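Local coordinates for tyrosine-protein kinase receptor torso (PDB 5AOQ) that acts as the silk moth receptor tyrosine kinase for the neurohormone PTTH, here as its extracellular fibronectin type III part, and signals through ERK at the onset of metamorphosis, at residues Q83-M88 with T99-N104; Y171-K176 with L218-E223. All blocks are in the same frame, centred on the assembly; numbering follows the deposited sequence.

Interaction 1 (Q83-M88 with T99-N104); sequences QLFILM and TLIEPN
F85 and I101 have the most surface buried here, just ahead of Q83, and cross obliquely on one face of an antiparallel strand pair. Both side chains leave with the gamma carbon anti to their own carbonyl carbon, F85 with CG (chi1 -59°) and I101 with CG1 (chi1 -69°), and the extended isoleucine chain sets CD1 3.5 Å from CE1 of the F85 ring. The carbonyl O of T99 lies in the ring plane at its edge, 3.6 Å from F85 CD1. That oxygen also takes the backbone N-H of F85, F85 N to T99 O being 2.8 Å, almost along the C=O axis. T99 N returns a bond to F85 O, so F85 and T99 form a hydrogen-bonded pair, with the methyl CG2 of T99 against F85 CB. Strands 83-88 and 98-101 make a beta hairpin at one side of the four-stranded sheet of the first fibronectin type III domain, where 98-101 is outermost. Q83 and I101 form the second hydrogen-bonded pair: Q83 N reaches I101 O at 2.9 Å, and I101 N reaches Q83 O at 2.7 Å. On the opposite face the non-hydrogen-bonded pair L84 and L100 meets methyl to methyl, L84 CD1 to L100 CD2 at 3.5 Å. F74 meets the F85 ring with planes at about 45°, while S33 of helix 27-38 touches L100.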
loop_
_atom_site.group_PDB
_atom_site.type_symbol
_atom_site.label_atom_id
_atom_site.label_comp_id
_atom_site.label_asym_id
_atom_site.label_seq_id
_atom_site.Cartn_x
_atom_site.Cartn_y
_atom_site.Cartn_z
ATOM N N GLN A 83 -14.609 -22.644 -3.639
ATOM C CA GLN A 83 -15.883 -22.012 -3.968
ATOM C C GLN A 83 -15.702 -20.559 -4.389
ATOM O O GLN A 83 -15.019 -19.789 -3.715
ATOM C CB GLN A 83 -16.844 -22.097 -2.782
ATOM C CG GLN A 83 -17.143 -23.517 -2.326
ATOM C CD GLN A 83 -18.196 -23.567 -1.238
ATOM O OE1 GLN A 83 -17.988 -24.164 -0.181
ATOM N NE2 GLN A 83 -19.340 -22.945 -1.493
ATOM N N LEU A 84 -16.328 -20.199 -5.507
ATOM C CA LEU A 84 -16.306 -18.832 -6.018
ATOM C C LEU A 84 -17.659 -18.167 -5.821
ATOM O O LEU A 84 -18.702 -18.777 -6.061
ATOM C CB LEU A 84 -15.923 -18.815 -7.500
ATOM C CG LEU A 84 -16.036 -17.467 -8.222
ATOM C CD1 LEU A 84 -15.119 -16.422 -7.605
ATOM C CD2 LEU A 84 -15.726 -17.640 -9.698
ATOM N N PHE A 85 -17.625 -16.914 -5.374
ATOM C CA PHE A 85 -18.834 -16.137 -5.130
ATOM C C PHE A 85 -18.744 -14.768 -5.781
ATOM O O PHE A 85 -17.687 -14.137 -5.760
ATOM C CB PHE A 85 -19.071 -15.987 -3.630
ATOM C CG PHE A 85 -19.206 -17.292 -2.920
ATOM C CD1 PHE A 85 -18.082 -18.015 -2.564
ATOM C CD2 PHE A 85 -20.452 -17.812 -2.630
ATOM C CE1 PHE A 85 -18.198 -19.223 -1.923
ATOM C CE2 PHE A 85 -20.572 -19.020 -1.986
ATOM C CZ PHE A 85 -19.444 -19.728 -1.637
ATOM N N ILE A 86 -19.855 -14.318 -6.359
ATOM C CA ILE A 86 -19.913 -13.003 -6.992
ATOM C C ILE A 86 -21.191 -12.247 -6.640
ATOM O O ILE A 86 -22.222 -12.854 -6.338
ATOM C CB ILE A 86 -19.819 -13.117 -8.528
ATOM C CG1 ILE A 86 -20.969 -13.974 -9.063
ATOM C CG2 ILE A 86 -18.472 -13.703 -8.931
ATOM C CD1 ILE A 86 -21.079 -14.000 -10.568
ATOM N N LEU A 87 -21.106 -10.918 -6.693
ATOM C CA LEU A 87 -22.257 -10.037 -6.504
ATOM C C LEU A 87 -22.690 -9.440 -7.839
ATOM O O LEU A 87 -21.875 -8.856 -8.555
ATOM C CB LEU A 87 -21.930 -8.911 -5.517
ATOM C CG LEU A 87 -21.659 -9.295 -4.061
ATOM C CD1 LEU A 87 -21.305 -8.056 -3.254
ATOM C CD2 LEU A 87 -22.855 -10.010 -3.448
ATOM N N MET A 88 -23.972 -9.585 -8.162
ATOM C CA MET A 88 -24.490 -9.177 -9.464
ATOM C C MET A 88 -25.480 -8.024 -9.394
ATOM O O MET A 88 -26.426 -8.044 -8.607
ATOM C CB MET A 88 -25.150 -10.367 -10.158
ATOM C CG MET A 88 -24.181 -11.188 -10.976
ATOM S SD MET A 88 -23.518 -10.230 -12.350
ATOM C CE MET A 88 -21.908 -10.984 -12.531
ATOM N N THR A 99 -15.500 -13.176 -4.303
ATOM C CA THR A 99 -14.645 -13.770 -3.280
ATOM C C THR A 99 -14.520 -15.278 -3.477
ATOM O O THR A 99 -15.453 -15.940 -3.940
ATOM C CB THR A 99 -15.169 -13.487 -1.857
ATOM O OG1 THR A 99 -14.237 -13.998 -0.895
ATOM C CG2 THR A 99 -16.530 -14.130 -1.633
ATOM N N LEU A 100 -13.348 -15.801 -3.130
ATOM C CA LEU A 100 -13.040 -17.220 -3.270
ATOM C C LEU A 100 -12.880 -17.907 -1.921
ATOM O O LEU A 100 -11.893 -17.687 -1.221
ATOM C CB LEU A 100 -11.767 -17.398 -4.093
ATOM C CG LEU A 100 -11.943 -17.246 -5.600
ATOM C CD1 LEU A 100 -10.599 -17.065 -6.252
ATOM C CD2 LEU A 100 -12.640 -18.469 -6.171
ATOM N N ILE A 101 -13.850 -18.741 -1.559
ATOM C CA ILE A 101 -13.769 -19.499 -0.319
ATOM C C ILE A 101 -12.933 -20.761 -0.514
ATOM O O ILE A 101 -13.240 -21.612 -1.357
ATOM C CB ILE A 101 -15.171 -19.869 0.217
ATOM C CG1 ILE A 101 -15.882 -18.601 0.700
ATOM C CG2 ILE A 101 -15.070 -20.908 1.343
ATOM C CD1 ILE A 101 -17.222 -18.828 1.374
ATOM N N GLU A 102 -11.864 -20.848 0.271
ATOM C CA GLU A 102 -10.995 -22.016 0.318
ATOM C C GLU A 102 -11.776 -23.234 0.815
ATOM O O GLU A 102 -12.663 -23.088 1.655
ATOM C CB GLU A 102 -9.799 -21.730 1.232
ATOM C CG GLU A 102 -8.730 -22.812 1.267
ATOM C CD GLU A 102 -7.602 -22.484 2.229
ATOM O OE1 GLU A 102 -7.560 -21.341 2.731
ATOM O OE2 GLU A 102 -6.758 -23.370 2.481
ATOM N N PRO A 103 -11.459 -24.437 0.296
ATOM C CA PRO A 103 -12.177 -25.644 0.730
ATOM C C PRO A 103 -12.186 -25.844 2.245
ATOM O O PRO A 103 -11.325 -25.305 2.941
ATOM C CB PRO A 103 -11.406 -26.781 0.039
ATOM C CG PRO A 103 -10.133 -26.169 -0.458
ATOM C CD PRO A 103 -10.476 -24.753 -0.753
ATOM N N ASN A 104 -13.175 -26.591 2.731
ATOM C CA ASN A 104 -13.363 -26.878 4.157
ATOM C C ASN A 104 -13.791 -25.652 4.969
ATOM O O ASN A 104 -14.615 -25.771 5.875
ATOM C CB ASN A 104 -12.093 -27.483 4.762
ATOM C CG ASN A 104 -11.670 -28.763 4.066
ATOM O OD1 ASN A 104 -12.084 -29.856 4.453
ATOM N ND2 ASN A 104 -10.844 -28.633 3.034
#

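Interaction 2 (Y171-K176 with L218-E223)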
loop_
_atom_site.group_PDB
_atom_site.type_symbol
_atom_site.label_atom_id
_atom_site.label_comp_id
_atom_site.label_asym_id
_atom_site.label_seq_id
_atom_site.Cartn_x
_atom_site.Cartn_y
_atom_site.Cartn_z
ATOM N N TYR A 171 9.097 -11.748 31.524
ATOM C CA TYR A 171 7.661 -12.002 31.678
ATOM C C TYR A 171 6.821 -11.300 30.609
ATOM O O TYR A 171 7.181 -10.225 30.129
ATOM C CB TYR A 171 7.196 -11.590 33.078
ATOM C CG TYR A 171 7.301 -12.707 34.103
ATOM C CD1 TYR A 171 8.502 -13.359 34.337
ATOM C CD2 TYR A 171 6.189 -13.119 34.821
ATOM C CE1 TYR A 171 8.590 -14.384 35.263
ATOM C CE2 TYR A 171 6.269 -14.136 35.750
ATOM C CZ TYR A 171 7.472 -14.765 35.967
ATOM O OH TYR A 171 7.557 -15.781 36.891
ATOM N N THR A 172 5.700 -11.925 30.246
ATOM C CA THR A 172 4.804 -11.399 29.213
ATOM C C THR A 172 3.331 -11.521 29.611
ATOM O O THR A 172 2.928 -12.492 30.250
ATOM C CB THR A 172 5.013 -12.127 27.867
ATOM O OG1 THR A 172 6.391 -12.054 27.486
ATOM C CG2 THR A 172 4.152 -11.502 26.770
ATOM N N ILE A 173 2.539 -10.525 29.216
ATOM C CA ILE A 173 1.116 -10.464 29.544
ATOM C C ILE A 173 0.229 -10.781 28.343
ATOM O O ILE A 173 0.371 -10.175 27.279
ATOM C CB ILE A 173 0.717 -9.064 30.071
ATOM C CG1 ILE A 173 1.639 -8.626 31.215
ATOM C CG2 ILE A 173 -0.744 -9.052 30.519
ATOM C CD1 ILE A 173 1.559 -9.498 32.444
ATOM N N ASN A 174 -0.681 -11.736 28.524
ATOM C CA ASN A 174 -1.714 -12.029 27.529
ATOM C C ASN A 174 -3.085 -11.616 28.057
ATOM O O ASN A 174 -3.436 -11.930 29.194
ATOM C CB ASN A 174 -1.716 -13.516 27.163
ATOM C CG ASN A 174 -0.582 -13.893 26.224
ATOM O OD1 ASN A 174 -0.051 -13.053 25.498
ATOM N ND2 ASN A 174 -0.211 -15.167 26.232
ATOM N N GLY A 175 -3.851 -10.911 27.229
ATOM C CA GLY A 175 -5.135 -10.368 27.643
ATOM C C GLY A 175 -6.285 -10.799 26.752
ATOM O O GLY A 175 -6.249 -10.601 25.537
ATOM N N LYS A 176 -7.311 -11.381 27.368
ATOM C CA LYS A 176 -8.496 -11.843 26.649
ATOM C C LYS A 176 -9.688 -10.931 26.924
ATOM O O LYS A 176 -9.926 -10.534 28.066
ATOM C CB LYS A 176 -8.829 -13.285 27.039
ATOM C CG LYS A 176 -9.973 -13.892 26.238
ATOM C CD LYS A 176 -10.198 -15.359 26.581
ATOM C CE LYS A 176 -9.053 -16.241 26.100
ATOM N NZ LYS A 176 -9.321 -17.685 26.339
ATOM N N LEU A 218 1.340 -7.675 25.770
ATOM C CA LEU A 218 0.995 -6.579 26.669
ATOM C C LEU A 218 2.037 -6.456 27.774
ATOM O O LEU A 218 2.832 -7.371 27.992
ATOM C CB LEU A 218 -0.394 -6.785 27.274
ATOM C CG LEU A 218 -1.584 -6.695 26.316
ATOM C CD1 LEU A 218 -2.866 -7.083 27.034
ATOM C CD2 LEU A 218 -1.701 -5.297 25.729
ATOM N N VAL A 219 2.027 -5.319 28.463
ATOM C CA VAL A 219 2.947 -5.077 29.570
ATOM C C VAL A 219 2.213 -4.493 30.773
ATOM O O VAL A 219 1.055 -4.084 30.671
ATOM C CB VAL A 219 4.089 -4.131 29.150
ATOM C CG1 VAL A 219 4.896 -4.751 28.022
ATOM C CG2 VAL A 219 3.541 -2.773 28.735
ATOM N N LEU A 220 2.897 -4.454 31.912
ATOM C CA LEU A 220 2.301 -3.976 33.154
ATOM C C LEU A 220 2.119 -2.461 33.172
ATOM O O LEU A 220 2.948 -1.718 32.645
ATOM C CB LEU A 220 3.158 -4.400 34.348
ATOM C CG LEU A 220 3.299 -5.906 34.581
ATOM C CD1 LEU A 220 4.333 -6.184 35.660
ATOM C CD2 LEU A 220 1.959 -6.522 34.955
ATOM N N ASN A 221 1.025 -2.021 33.785
ATOM C CA ASN A 221 0.759 -0.602 34.000
ATOM C C ASN A 221 0.732 0.208 32.706
ATOM O O ASN A 221 1.223 1.337 32.658
ATOM C CB ASN A 221 1.805 -0.025 34.954
ATOM C CG ASN A 221 1.839 -0.751 36.282
ATOM O OD1 ASN A 221 0.805 -0.946 36.919
ATOM N ND2 ASN A 221 3.027 -1.176 36.697
ATOM N N ASP A 222 0.153 -0.380 31.663
ATOM C CA ASP A 222 0.047 0.267 30.359
ATOM C C ASP A 222 -1.373 0.762 30.114
ATOM O O ASP A 222 -2.340 0.043 30.359
ATOM C CB ASP A 222 0.466 -0.698 29.249
ATOM C CG ASP A 222 0.777 0.009 27.944
ATOM O OD1 ASP A 222 0.216 1.099 27.710
ATOM O OD2 ASP A 222 1.584 -0.524 27.154
ATOM N N GLU A 223 -1.487 1.995 29.629
ATOM C CA GLU A 223 -2.784 2.594 29.335
ATOM C C GLU A 223 -3.217 2.247 27.910
ATOM O O GLU A 223 -2.742 2.847 26.945
ATOM C CB GLU A 223 -2.723 4.112 29.524
ATOM C CG GLU A 223 -4.081 4.798 29.507
ATOM C CD GLU A 223 -4.963 4.374 30.668
ATOM O OE1 GLU A 223 -4.418 3.970 31.717
ATOM O OE2 GLU A 223 -6.203 4.446 30.531
#
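Two backbone hydrogen bonds join I173 to L218, an antiparallel hydrogen-bonded pair. L218 N gives its hydrogen to I173 O at 3.1 Å, in the carbonyl plane, whereas the return bond from I173 N to L218 O is weak at 3.4 Å. The other interactions are apolar and centre on I173, whose side chain crosses those of L218 and L220 at about right angles. I173 CB lies 3.8 Å from L218 CB, and CG1, anti to the carbonyl carbon (chi1 -52°), carries CD1 to within 3.9 Å of L220 CD2. An alanine here would remove CG1, CG2 and CD1 and would probably loosen the packing against L220 and part of that against L218. L218 CD1 reaches over the backbone of G175, 4.0 Å from G175 N. The pair lies at the end of strand 212-218, where the chain turns off at a steep angle into the loop before strand 223-230. In this second fibronectin type III domain, strand 171-179 runs between 159-167 and 212-218; I165 touches I173, Y163 touches L218, and L247 touches both I173 and L220.

Interaction 1 lies in the first fibronectin type III domain and interaction 2 in the second, the domain that binds PTTH; their centres are about 38 Å apart, on opposite sides of the chain's centre, and they share no strand. Each joins an outermost strand to its antiparallel neighbour, but 83-88 with 99-104 closes a local hairpin, whereas 171-176 with 218-223 links elements more than forty residues apart. The first is the more buried, with four backbone bonds and apolar pairs on both sheet faces. The second is partly buried, has one firm and one weak bond, and packs aliphatic chains alone, without an aromatic ring; V219 touches Y102 of the PTTH chain.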